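Local coordinates for esterase family protein (Staphylococcus aureus, PDB 7L0A), which hydrolyses S-formylglutathione to formate and glutathione, as a serine hydrolase of the esterase D family, at the interface of chains A and B. Coordinates in Å, arbitrary orientation; residue numbers count along the deposited sequence, not the author numbering. Chains: chain A/B, Esterase family protein.

The interface of chains A and B. Residues chain A 31, 36-38, 44, 115; chain B 108-109, 112-113.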
loop_
_atom_site.group_PDB
_atom_site.type_symbol
_atom_site.label_atom_id
_atom_site.label_comp_id
_atom_site.label_asym_id
_atom_site.label_seq_id
_atom_site.Cartn_x
_atom_site.Cartn_y
_atom_site.Cartn_z
ATOM N N LEU A 31 1.700 1.543 8.416
ATOM C CA LEU A 31 0.332 1.202 8.790
ATOM C C LEU A 31 0.359 -0.002 9.734
ATOM O O LEU A 31 0.717 -1.115 9.292
ATOM C CB LEU A 31 -0.497 0.850 7.572
ATOM C CG LEU A 31 -1.989 0.652 7.783
ATOM C CD1 LEU A 31 -2.640 2.010 8.065
ATOM C CD2 LEU A 31 -2.582 0.002 6.551
ATOM N N SER A 36 -7.971 -6.647 13.003
ATOM C CA SER A 36 -9.186 -6.481 12.225
ATOM C C SER A 36 -8.904 -6.405 10.731
ATOM O O SER A 36 -9.811 -6.626 9.929
ATOM C CB SER A 36 -9.937 -5.241 12.708
ATOM O OG SER A 36 -9.312 -4.023 12.337
ATOM N N PHE A 37 -7.669 -6.113 10.334
ATOM C CA PHE A 37 -7.355 -5.997 8.918
ATOM C C PHE A 37 -7.159 -7.356 8.258
ATOM O O PHE A 37 -7.100 -7.441 7.024
ATOM C CB PHE A 37 -6.093 -5.138 8.690
ATOM C CG PHE A 37 -6.142 -3.742 9.281
ATOM C CD1 PHE A 37 -7.328 -3.140 9.717
ATOM C CD2 PHE A 37 -4.968 -3.001 9.354
ATOM C CE1 PHE A 37 -7.312 -1.853 10.256
ATOM C CE2 PHE A 37 -4.958 -1.703 9.865
ATOM C CZ PHE A 37 -6.138 -1.129 10.308
ATOM N N PHE A 38 -7.064 -8.420 9.045
ATOM C CA PHE A 38 -6.848 -9.770 8.554
ATOM C C PHE A 38 -8.071 -10.655 8.718
ATOM O O PHE A 38 -8.047 -11.806 8.287
ATOM C CB PHE A 38 -5.653 -10.376 9.299
ATOM C CG PHE A 38 -4.367 -9.785 8.879
ATOM C CD1 PHE A 38 -3.912 -8.593 9.430
ATOM C CD2 PHE A 38 -3.674 -10.338 7.836
ATOM C CE1 PHE A 38 -2.757 -8.027 8.982
ATOM C CE2 PHE A 38 -2.531 -9.772 7.372
ATOM C CZ PHE A 38 -2.066 -8.617 7.948
ATOM N N VAL A 44 -13.230 -2.965 10.043
ATOM C CA VAL A 44 -11.835 -2.529 10.307
ATOM C C VAL A 44 -11.836 -1.537 11.467
ATOM O O VAL A 44 -12.742 -0.761 11.540
ATOM C CB VAL A 44 -11.169 -1.896 9.080
ATOM C CG1 VAL A 44 -11.008 -2.905 7.979
ATOM C CG2 VAL A 44 -11.904 -0.669 8.605
ATOM N N PRO A 115 -7.514 2.438 6.382
ATOM C CA PRO A 115 -8.312 2.392 7.631
ATOM C C PRO A 115 -7.808 3.325 8.728
ATOM O O PRO A 115 -7.291 2.916 9.779
ATOM C CB PRO A 115 -8.209 0.909 8.026
ATOM C CG PRO A 115 -6.817 0.523 7.506
ATOM C CD PRO A 115 -6.697 1.215 6.185
ATOM N N ASP B 108 -7.845 -11.259 1.802
ATOM C CA ASP B 108 -8.591 -10.672 2.907
ATOM C C ASP B 108 -7.972 -9.342 3.327
ATOM O O ASP B 108 -8.690 -8.354 3.521
ATOM C CB ASP B 108 -8.641 -11.651 4.076
ATOM C CG ASP B 108 -9.618 -12.803 3.850
ATOM O OD1 ASP B 108 -10.408 -12.769 2.875
ATOM O OD2 ASP B 108 -9.585 -13.751 4.670
ATOM N N TYR B 109 -6.638 -9.299 3.466
ATOM C CA TYR B 109 -5.946 -8.106 3.945
ATOM C C TYR B 109 -6.166 -6.919 3.003
ATOM O O TYR B 109 -6.541 -5.819 3.431
ATOM C CB TYR B 109 -4.454 -8.438 4.094
ATOM C CG TYR B 109 -3.518 -7.362 4.586
ATOM C CD1 TYR B 109 -3.833 -6.552 5.680
ATOM C CD2 TYR B 109 -2.285 -7.193 3.985
ATOM C CE1 TYR B 109 -2.969 -5.585 6.127
ATOM C CE2 TYR B 109 -1.408 -6.220 4.421
ATOM C CZ TYR B 109 -1.758 -5.434 5.513
ATOM O OH TYR B 109 -0.862 -4.475 5.954
ATOM N N GLN B 112 -9.646 -5.568 3.128
ATOM C CA GLN B 112 -9.929 -4.786 4.327
ATOM C C GLN B 112 -9.327 -3.393 4.262
ATOM O O GLN B 112 -9.982 -2.414 4.639
ATOM C CB GLN B 112 -9.434 -5.498 5.591
ATOM C CG GLN B 112 -10.144 -6.797 5.936
ATOM C CD GLN B 112 -11.608 -6.612 6.289
ATOM O OE1 GLN B 112 -11.927 -6.083 7.344
ATOM N NE2 GLN B 112 -12.496 -7.061 5.412
ATOM N N ILE B 113 -8.050 -3.292 3.847
ATOM C CA ILE B 113 -7.348 -2.011 3.979
ATOM C C ILE B 113 -7.415 -1.112 2.749
ATOM O O ILE B 113 -7.039 0.070 2.843
ATOM C CB ILE B 113 -5.857 -2.136 4.349
ATOM C CG1 ILE B 113 -5.017 -2.856 3.293
ATOM C CG2 ILE B 113 -5.678 -2.820 5.682
ATOM C CD1 ILE B 113 -3.492 -2.641 3.477
HETATM O O HOH W 1 -1.269 -2.878 8.075
HETATM O O HOH W 2 -10.212 -13.533 7.420
#
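A:Phe38 and B:Tyr109 stack face to face across the chain boundary, their planes 11° apart and their centroids 4.4 Å from each other. The two side chains run alongside and point the same way, slipped so that A:Phe38 CZ lies 3.5 Å from B:Tyr109 CD1, near the rim of each ring. CG anti to the backbone N (chi1 -180°) carries the B:Tyr109 ring out from its helix alongside A:Phe38; the ring lies between A:Phe38 on one face and B:Ile113 CD1 on the other.

Further apolar packing centres on B:Ile113. Its CG2 methyl sits 3.7 Å from CG of A:Phe37, the two side chains crossing at about a right angle. The CG1 branch, placed between the backbone N and the carbonyl carbon (chi1 63°), carries CD1 towards CD2 of A:Leu31, a looser contact, while A:Pro115 CD touches B:Ile113 CB. B:Gln112 slides antiparallel past CG1 of A:Val44.

Aliphatic carbons also meet carbonyl oxygens in van der Waals contact: CG in the bent chain of B:Gln112 comes within 3.3 Å of A:Phe37 O, and A:Pro115 CD touches B:Ile113 O.

Polar links in this patch run through water. One water bridges the phenol OH of B:Tyr109, at 2.7 Å, and the backbone O of A:Leu31, and lies in plane at the edges of both the A:Phe37 and B:Tyr109 rings. A second joins the carboxylate OD2 of B:Asp108, at 2.8 Å, to the A:Phe38 carbonyl O.

The patch sets the C-terminal end of B helix 99-113 against A 3-10 helix 35-37, its flanking loop, the end of strand 23-32 and the loop that follows A helix 99-113. It forms part of a two-fold symmetric, possibly biological dimer interface, centred about 33 Å from the predicted nucleophile A:Ser129.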